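Local coordinates for protein probable thiol peroxidase (Chromobacterium violaceum, PDB 3KEB) that probably reduces peroxides as a thiol peroxidase, a redoxin-family enzyme of the thioredoxin-like superfamily, at residues F46-D60 / H82-L96. Numbering follows the deposited sequence.
Sequences FSHTPKLIVTLLSVD and HLKLIVITVDSPSSL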
ATOM      1  N   PHE A  46      -4.799   7.302  20.086  1.00 24.03           N
ATOM      2  CA  PHE A  46      -4.370   6.297  21.054  1.00 24.07           C
ATOM      3  C   PHE A  46      -4.010   7.022  22.330  1.00 24.88           C
ATOM      4  O   PHE A  46      -2.923   6.875  22.877  1.00 25.41           O
ATOM      5  CB  PHE A  46      -3.171   5.528  20.501  1.00 23.80           C
ATOM      6  CG  PHE A  46      -3.398   5.020  19.116  1.00 21.63           C
ATOM      7  CD1 PHE A  46      -4.222   3.936  18.905  1.00 20.62           C
ATOM      8  CD2 PHE A  46      -2.876   5.678  18.021  1.00 23.91           C
ATOM      9  CE1 PHE A  46      -4.481   3.472  17.639  1.00 20.86           C
ATOM     10  CE2 PHE A  46      -3.113   5.193  16.738  1.00 22.69           C
ATOM     11  CZ  PHE A  46      -3.940   4.097  16.556  1.00 19.93           C
ATOM     12  N   SER A  47      -4.942   7.810  22.836  1.00 25.55           N
ATOM     13  CA  SER A  47      -4.625   8.574  24.023  1.00 25.43           C
ATOM     14  C   SER A  47      -4.770   7.715  25.291  1.00 23.57           C
ATOM     15  O   SER A  47      -5.466   6.662  25.335  1.00 23.68           O
ATOM     16  CB  SER A  47      -5.432   9.874  24.075  1.00 26.18           C
ATOM     17  OG  SER A  47      -6.804   9.553  24.001  1.00 29.08           O
ATOM     18  N   HIS A  48      -4.002   8.139  26.283  1.00 22.46           N
ATOM     19  CA  HIS A  48      -3.960   7.524  27.594  1.00 21.57           C
ATOM     20  C   HIS A  48      -3.664   6.026  27.564  1.00 19.38           C
ATOM     21  O   HIS A  48      -4.274   5.253  28.315  1.00 19.16           O
ATOM     22  CB  HIS A  48      -5.261   7.836  28.352  1.00 22.54           C
ATOM     23  CG  HIS A  48      -5.526   9.313  28.482  1.00 27.17           C
ATOM     24  ND1 HIS A  48      -6.459   9.978  27.703  1.00 31.26           N
ATOM     25  CD2 HIS A  48      -4.971  10.250  29.287  1.00 31.38           C
ATOM     26  CE1 HIS A  48      -6.486  11.255  28.050  1.00 32.08           C
ATOM     27  NE2 HIS A  48      -5.601  11.444  29.014  1.00 33.06           N
ATOM     28  N   THR A  49      -2.747   5.601  26.699  1.00 15.50           N
ATOM     29  CA  THR A  49      -2.271   4.241  26.766  1.00 14.51           C
ATOM     30  C   THR A  49      -0.822   4.138  26.370  1.00 13.39           C
ATOM     31  O   THR A  49      -0.365   4.849  25.456  1.00 13.82           O
ATOM     32  CB  THR A  49      -3.117   3.241  25.870  1.00 14.44           C
ATOM     33  OG1 THR A  49      -2.610   1.916  26.061  1.00 17.02           O
ATOM     34  CG2 THR A  49      -3.031   3.589  24.391  1.00 16.13           C
ATOM     35  N   PRO A  50      -0.081   3.267  27.048  1.00 12.94           N
ATOM     36  CA  PRO A  50       1.233   2.966  26.539  1.00 13.61           C
ATOM     37  C   PRO A  50       1.058   2.165  25.273  1.00 13.49           C
ATOM     38  O   PRO A  50      -0.000   1.591  25.053  1.00 12.89           O
ATOM     39  CB  PRO A  50       1.889   2.127  27.636  1.00 14.17           C
ATOM     40  CG  PRO A  50       0.793   1.740  28.579  1.00 15.79           C
ATOM     41  CD  PRO A  50      -0.391   2.567  28.314  1.00 13.89           C
ATOM     42  N   LYS A  51       2.085   2.172  24.457  1.00 14.39           N
ATOM     43  CA  LYS A  51       2.034   1.450  23.186  1.00 14.67           C
ATOM     44  C   LYS A  51       3.293   0.923  22.681  1.00 13.78           C
ATOM     45  O   LYS A  51       4.368   1.361  23.044  1.00 12.89           O
ATOM     46  CB  LYS A  51       1.413   2.298  22.124  1.00 17.90           C
ATOM     47  CG  LYS A  51       1.985   3.640  21.949  1.00 17.72           C
ATOM     48  CD  LYS A  51       0.776   4.463  21.961  1.00 23.01           C
ATOM     49  CE  LYS A  51       1.001   5.875  22.016  1.00 26.63           C
ATOM     50  NZ  LYS A  51      -0.143   6.499  22.908  1.00 23.04           N
ATOM     51  N   LEU A  52       3.127  -0.083  21.842  1.00 13.03           N
ATOM     52  CA  LEU A  52       4.216  -0.792  21.189  1.00 12.90           C
ATOM     53  C   LEU A  52       3.954  -0.577  19.690  1.00 14.54           C
ATOM     54  O   LEU A  52       2.994  -1.119  19.125  1.00 14.36           O
ATOM     55  CB  LEU A  52       4.169  -2.285  21.563  1.00 13.47           C
ATOM     56  CG  LEU A  52       5.444  -3.041  21.242  1.00 13.54           C
ATOM     57  CD1 LEU A  52       6.755  -2.464  21.943  1.00 13.24           C
ATOM     58  CD2 LEU A  52       5.287  -4.527  21.633  1.00 14.69           C
ATOM     59  N   ILE A  53       4.732   0.311  19.096  1.00 14.08           N
ATOM     60  CA  ILE A  53       4.647   0.580  17.641  1.00 15.11           C
ATOM     61  C   ILE A  53       5.604  -0.348  16.882  1.00 14.43           C
ATOM     62  O   ILE A  53       6.738  -0.544  17.288  1.00 15.22           O
ATOM     63  CB  ILE A  53       4.949   2.043  17.338  1.00 14.69           C
ATOM     64  CG1 ILE A  53       3.898   2.953  17.994  1.00 16.94           C
ATOM     65  CG2 ILE A  53       5.055   2.307  15.817  1.00 15.32           C
ATOM     66  CD1 ILE A  53       4.217   4.340  17.894  1.00 18.00           C
ATOM     67  N   VAL A  54       5.110  -0.992  15.838  1.00 13.51           N
ATOM     68  CA  VAL A  54       5.911  -1.861  15.039  1.00 14.70           C
ATOM     69  C   VAL A  54       5.666  -1.522  13.598  1.00 14.94           C
ATOM     70  O   VAL A  54       4.500  -1.463  13.175  1.00 15.03           O
ATOM     71  CB  VAL A  54       5.525  -3.367  15.262  1.00 15.58           C
ATOM     72  CG1 VAL A  54       6.208  -4.245  14.299  1.00 18.13           C
ATOM     73  CG2 VAL A  54       5.906  -3.834  16.713  1.00 17.07           C
ATOM     74  N   THR A  55       6.754  -1.309  12.868  1.00 13.99           N
ATOM     75  CA  THR A  55       6.700  -1.219  11.423  1.00 14.96           C
ATOM     76  C   THR A  55       7.100  -2.584  10.877  1.00 14.61           C
ATOM     77  O   THR A  55       8.021  -3.236  11.379  1.00 13.19           O
ATOM     78  CB  THR A  55       7.627  -0.129  10.900  1.00 15.43           C
ATOM     79  OG1 THR A  55       8.976  -0.343  11.428  1.00 15.91           O
ATOM     80  CG2 THR A  55       7.084   1.240  11.289  1.00 15.94           C
ATOM     81  N   LEU A  56       6.308  -3.066   9.927  1.00 14.21           N
ATOM     82  CA  LEU A  56       6.585  -4.323   9.200  1.00 14.35           C
ATOM     83  C   LEU A  56       6.741  -3.947   7.750  1.00 12.35           C
ATOM     84  O   LEU A  56       6.432  -2.762   7.339  1.00 14.12           O
ATOM     85  CB  LEU A  56       5.430  -5.340   9.373  1.00 15.40           C
ATOM     86  CG  LEU A  56       4.924  -5.741  10.774  1.00 18.34           C
ATOM     87  CD1 LEU A  56       3.603  -6.499  10.696  1.00 18.27           C
ATOM     88  CD2 LEU A  56       5.969  -6.538  11.492  1.00 19.42           C
ATOM     89  N   LEU A  57       7.398  -4.815   6.979  1.00 12.93           N
ATOM     90  CA  LEU A  57       7.439  -4.594   5.534  1.00 10.23           C
ATOM     91  C   LEU A  57       6.045  -4.610   4.976  1.00 11.09           C
ATOM     92  O   LEU A  57       5.518  -3.675   4.282  1.00  5.47           O
ATOM     93  CB  LEU A  57       8.342  -5.597   4.809  1.00  9.90           C
ATOM     94  CG  LEU A  57       9.818  -5.536   5.100  1.00 12.47           C
ATOM     95  CD1 LEU A  57      10.582  -6.679   4.356  1.00 11.25           C
ATOM     96  CD2 LEU A  57      10.351  -4.066   4.648  1.00 12.94           C
ATOM     97  N   SER A  58       5.285  -5.675   5.302  1.00  2.95           N
ATOM     98  CA  SER A  58       3.970  -5.688   4.866  1.00  6.99           C
ATOM     99  C   SER A  58       3.246  -6.900   5.642  1.00  6.49           C
ATOM    100  O   SER A  58       3.961  -7.740   6.059  1.00  9.49           O
ATOM    101  CB  SER A  58       3.884  -6.181   3.445  1.00  9.93           C
ATOM    102  OG  SER A  58       2.550  -6.674   3.080  1.00 10.62           O
ATOM    103  N   VAL A  59       1.958  -6.828   5.884  1.00 11.23           N
ATOM    104  CA  VAL A  59       1.140  -7.970   6.410  1.00 10.08           C
ATOM    105  C   VAL A  59       1.007  -9.141   5.423  1.00 12.61           C
ATOM    106  O   VAL A  59       0.546 -10.239   5.812  1.00 11.81           O
ATOM    107  CB  VAL A  59      -0.319  -7.545   6.825  1.00 12.96           C
ATOM    108  CG1 VAL A  59      -0.331  -6.605   8.013  1.00 13.22           C
ATOM    109  CG2 VAL A  59      -1.122  -6.932   5.634  1.00 13.89           C
ATOM    110  N   ASP A  60       1.475  -8.970   4.197  1.00 10.93           N
ATOM    111  CA  ASP A  60       1.511 -10.030   3.219  1.00 12.28           C
ATOM    112  C   ASP A  60       2.899 -10.586   2.974  1.00 11.74           C
ATOM    113  O   ASP A  60       3.123 -11.305   2.016  1.00 14.10           O
ATOM    114  CB  ASP A  60       0.827  -9.542   1.946  1.00 11.61           C
ATOM    115  CG  ASP A  60      -0.672  -9.495   2.098  1.00 16.13           C
ATOM    116  OD1 ASP A  60      -1.244 -10.576   2.381  1.00 16.50           O
ATOM    117  OD2 ASP A  60      -1.281  -8.442   1.896  1.00 13.05           O
ATOM    118  N   HIS A  82      -1.789  -4.388  28.658  1.00 13.03           N
ATOM    119  CA  HIS A  82      -2.187  -2.983  28.683  1.00 13.57           C
ATOM    120  C   HIS A  82      -1.443  -2.147  27.655  1.00 13.54           C
ATOM    121  O   HIS A  82      -1.645  -0.939  27.572  1.00 15.42           O
ATOM    122  CB  HIS A  82      -2.035  -2.410  30.092  1.00 14.26           C
ATOM    123  CG  HIS A  82      -2.825  -3.146  31.124  1.00 13.56           C
ATOM    124  ND1 HIS A  82      -2.679  -2.910  32.472  1.00 14.32           N
ATOM    125  CD2 HIS A  82      -3.775  -4.100  31.011  1.00 11.36           C
ATOM    126  CE1 HIS A  82      -3.488  -3.710  33.147  1.00 12.30           C
ATOM    127  NE2 HIS A  82      -4.178  -4.432  32.287  1.00 12.64           N
ATOM    128  N   LEU A  83      -0.590  -2.808  26.893  1.00 12.94           N
ATOM    129  CA  LEU A  83       0.255  -2.200  25.917  0.60 13.70           C
ATOM    130  C   LEU A  83      -0.465  -2.315  24.569  1.00 13.68           C
ATOM    131  O   LEU A  83      -0.739  -3.461  24.099  1.00 15.19           O
ATOM    132  CB  LEU A  83       1.580  -2.940  25.924  0.60 13.89           C
ATOM    133  CG  LEU A  83       2.897  -2.188  25.767  0.60 17.91           C
ATOM    134  CD1 LEU A  83       3.093  -1.206  26.894  0.60 17.49           C
ATOM    135  CD2 LEU A  83       4.056  -3.179  25.716  0.60 14.37           C
ATOM    136  N   LYS A  84      -0.767  -1.183  23.980  1.00 11.84           N
ATOM    137  CA  LYS A  84      -1.493  -1.117  22.702  1.00 12.43           C
ATOM    138  C   LYS A  84      -0.516  -1.358  21.539  1.00 12.69           C
ATOM    139  O   LYS A  84       0.410  -0.547  21.318  1.00 11.45           O
ATOM    140  CB  LYS A  84      -2.202   0.239  22.535  1.00 10.53           C
ATOM    141  CG  LYS A  84      -2.897   0.464  21.234  1.00 12.43           C
ATOM    142  CD  LYS A  84      -4.076  -0.518  21.031  1.00 14.88           C
ATOM    143  CE  LYS A  84      -4.826  -0.342  19.705  1.00 18.69           C
ATOM    144  NZ  LYS A  84      -6.021  -1.233  19.722  1.00 16.47           N
ATOM    145  N   LEU A  85      -0.758  -2.422  20.795  1.00 11.85           N
ATOM    146  CA  LEU A  85       0.055  -2.782  19.636  1.00 12.30           C
ATOM    147  C   LEU A  85      -0.475  -2.014  18.428  1.00 12.54           C
ATOM    148  O   LEU A  85      -1.694  -2.128  18.072  1.00 14.14           O
ATOM    149  CB  LEU A  85      -0.022  -4.290  19.377  1.00 11.46           C
ATOM    150  CG  LEU A  85       0.827  -4.785  18.183  1.00 15.41           C
ATOM    151  CD1 LEU A  85       2.289  -4.285  18.290  1.00 15.10           C
ATOM    152  CD2 LEU A  85       0.790  -6.245  18.031  1.00 14.67           C
ATOM    153  N   ILE A  86       0.405  -1.192  17.855  1.00 13.49           N
ATOM    154  CA  ILE A  86       0.118  -0.358  16.675  1.00 12.59           C
ATOM    155  C   ILE A  86       1.095  -0.792  15.534  1.00 13.94           C
ATOM    156  O   ILE A  86       2.315  -0.579  15.624  1.00 14.55           O
ATOM    157  CB  ILE A  86       0.301   1.146  16.946  1.00 12.07           C
ATOM    158  CG1 ILE A  86      -0.629   1.593  18.100  1.00 13.47           C
ATOM    159  CG2 ILE A  86      -0.012   1.938  15.690  1.00 11.60           C
ATOM    160  CD1 ILE A  86      -0.328   3.010  18.629  1.00 13.04           C
ATOM    161  N   VAL A  87       0.539  -1.428  14.507  1.00 13.88           N
ATOM    162  CA  VAL A  87       1.305  -1.917  13.365  1.00 13.23           C
ATOM    163  C   VAL A  87       1.156  -0.895  12.244  1.00 13.87           C
ATOM    164  O   VAL A  87       0.038  -0.487  11.907  1.00 13.14           O
ATOM    165  CB  VAL A  87       0.809  -3.294  12.910  1.00 13.85           C
ATOM    166  CG1 VAL A  87       1.463  -3.727  11.573  1.00 12.69           C
ATOM    167  CG2 VAL A  87       1.055  -4.346  14.003  1.00 15.51           C
ATOM    168  N   ILE A  88       2.284  -0.484  11.657  1.00 13.60           N
ATOM    169  CA  ILE A  88       2.309   0.500  10.599  1.00 13.79           C
ATOM    170  C   ILE A  88       3.034  -0.113   9.404  1.00 14.51           C
ATOM    171  O   ILE A  88       4.144  -0.678   9.564  1.00 13.91           O
ATOM    172  CB  ILE A  88       3.000   1.823  11.011  1.00 13.77           C
ATOM    173  CG1 ILE A  88       2.295   2.390  12.266  1.00 15.27           C
ATOM    174  CG2 ILE A  88       3.013   2.849   9.820  1.00 14.97           C
ATOM    175  CD1 ILE A  88       2.974   3.600  12.908  1.00 12.19           C
ATOM    176  N   THR A  89       2.415  -0.001   8.219  1.00 12.70           N
ATOM    177  CA  THR A  89       3.045  -0.470   7.014  1.00 12.19           C
ATOM    178  C   THR A  89       2.643   0.337   5.797  1.00 11.22           C
ATOM    179  O   THR A  89       1.765   1.196   5.852  1.00 12.19           O
ATOM    180  CB  THR A  89       2.745  -1.959   6.678  1.00 11.53           C
ATOM    181  OG1 THR A  89       1.447  -2.056   6.110  1.00 17.53           O
ATOM    182  CG2 THR A  89       2.774  -2.925   7.901  1.00 15.02           C
ATOM    183  N   VAL A  90       3.245  -0.006   4.674  1.00 11.80           N
ATOM    184  CA  VAL A  90       2.934   0.585   3.388  0.60 11.04           C
ATOM    185  C   VAL A  90       1.728  -0.017   2.703  1.00 11.80           C
ATOM    186  O   VAL A  90       1.294   0.474   1.647  1.00 13.18           O
ATOM    187  CB  VAL A  90       4.179   0.525   2.423  0.60 11.90           C
ATOM    188  CG1 VAL A  90       4.289  -0.820   1.691  0.60  9.99           C
ATOM    189  CG2 VAL A  90       4.125   1.678   1.445  0.60 10.76           C
ATOM    190  N   ASP A  91       1.185  -1.073   3.288  1.00 10.04           N
ATOM    191  CA  ASP A  91       0.012  -1.720   2.722  1.00 11.45           C
ATOM    192  C   ASP A  91      -1.153  -0.758   2.617  1.00 11.11           C
ATOM    193  O   ASP A  91      -1.275   0.187   3.429  1.00 11.90           O
ATOM    194  CB  ASP A  91      -0.425  -2.900   3.575  1.00 10.27           C
ATOM    195  CG  ASP A  91       0.608  -3.953   3.663  1.00 13.45           C
ATOM    196  OD1 ASP A  91       1.099  -4.393   2.588  1.00 13.56           O
ATOM    197  OD2 ASP A  91       0.915  -4.402   4.808  1.00 14.51           O
ATOM    198  N   SER A  92      -2.028  -1.011   1.655  1.00 10.88           N
ATOM    199  CA  SER A  92      -3.245  -0.226   1.536  1.00 10.81           C
ATOM    200  C   SER A  92      -4.168  -0.516   2.748  1.00  9.93           C
ATOM    201  O   SER A  92      -4.156  -1.634   3.288  1.00  9.77           O
ATOM    202  CB  SER A  92      -4.005  -0.555   0.271  1.00 11.37           C
ATOM    203  OG  SER A  92      -4.441  -1.907   0.308  1.00 11.51           O
ATOM    204  N   PRO A  93      -5.031   0.459   3.109  1.00  9.46           N
ATOM    205  CA  PRO A  93      -6.054   0.123   4.073  1.00  9.80           C
ATOM    206  C   PRO A  93      -6.866  -1.116   3.688  1.00  8.88           C
ATOM    207  O   PRO A  93      -7.196  -1.929   4.556  1.00 10.37           O
ATOM    208  CB  PRO A  93      -6.913   1.366   4.109  1.00  9.68           C
ATOM    209  CG  PRO A  93      -5.984   2.495   3.771  1.00 10.07           C
ATOM    210  CD  PRO A  93      -5.021   1.887   2.755  1.00  9.97           C
ATOM    211  N   SER A  94      -7.206  -1.264   2.421  1.00  8.84           N
ATOM    212  CA  SER A  94      -7.986  -2.434   1.968  1.00  9.63           C
ATOM    213  C   SER A  94      -7.276  -3.762   2.298  1.00  9.53           C
ATOM    214  O   SER A  94      -7.933  -4.754   2.703  1.00 10.21           O
ATOM    215  CB  SER A  94      -8.258  -2.346   0.454  1.00  9.01           C
ATOM    216  OG  SER A  94      -8.768  -1.027   0.145  1.00 11.32           O
ATOM    217  N   SER A  95      -5.977  -3.828   2.014  1.00  8.83           N
ATOM    218  CA  SER A  95      -5.192  -5.028   2.347  1.00  9.16           C
ATOM    219  C   SER A  95      -5.058  -5.259   3.849  1.00 10.14           C
ATOM    220  O   SER A  95      -5.072  -6.397   4.287  1.00 11.21           O
ATOM    221  CB  SER A  95      -3.791  -4.980   1.728  1.00  9.51           C
ATOM    222  OG  SER A  95      -3.907  -4.879   0.323  1.00  9.35           O
ATOM    223  N   LEU A  96      -4.937  -4.186   4.629  1.00 10.38           N
ATOM    224  CA  LEU A  96      -4.881  -4.297   6.106  1.00 10.23           C
ATOM    225  C   LEU A  96      -6.231  -4.875   6.614  1.00 11.59           C
ATOM    226  O   LEU A  96      -6.263  -5.766   7.467  1.00 11.01           O
ATOM    227  CB  LEU A  96      -4.541  -2.942   6.725  1.00 10.88           C
ATOM    228  CG  LEU A  96      -3.133  -2.414   6.449  1.00 10.93           C
ATOM    229  CD1 LEU A  96      -2.942  -0.947   6.964  1.00 11.62           C
ATOM    230  CD2 LEU A  96      -2.087  -3.359   7.034  1.00 10.93           C
TER
HETATM  231  O   HOH W   1       5.939  -1.331   4.876  1.00  6.74           O
HETATM  232  O   HOH W   2      -3.672  -8.897   3.662  1.00 17.40           O
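Ile-86 meets Phe-46 and Lys-51 across two parallel strands, 84-89 and 51-55, in the central sheet of a thioredoxin-like fold, and with Lys-84 loses the most surface to the contact. Helix 67-77 links the two as a beta-alpha-beta crossover, and an 18° angle between the short strand axes confirms the parallel sense. The ladder is regular: Ile-86 N donates to Leu-52 O at 2.9 Å, and Ile-86 O in turn accepts Val-54 N. On the face shared with Lys-51 and Ile-53, CG1 of Ile-86 stands anti to its carbonyl carbon (chi1 -59°), and the extended chain carries CD1 over one face of the Phe-46 ring. In this CH-pi contact Ile-86 CD1 lies 3.8 Å from the centroid of the Phe-46 ring. The approach is only 15° off the ring normal, while Lys-51 CD touches the same methyl. Lys-84 lays CB against Thr-49 CG2 at 3.9 Å, its amine going on to Asn-107 O. On the other face Leu-85 CD1 packs against Val-54 CG2 at 4.0 Å; from the crossover helix Leu-77 touches Leu-52 and Leu-85, and Leu-70 touches Val-87. Beyond the strands, the Asp-91 carboxylate clamps residues 58-59: OD2 takes Val-59 N at 2.9 Å and is also met by Thr-89 OG1 from above its plane, whereas OD1, through its syn lone pair, accepts Ser-58 OG at 2.7 Å.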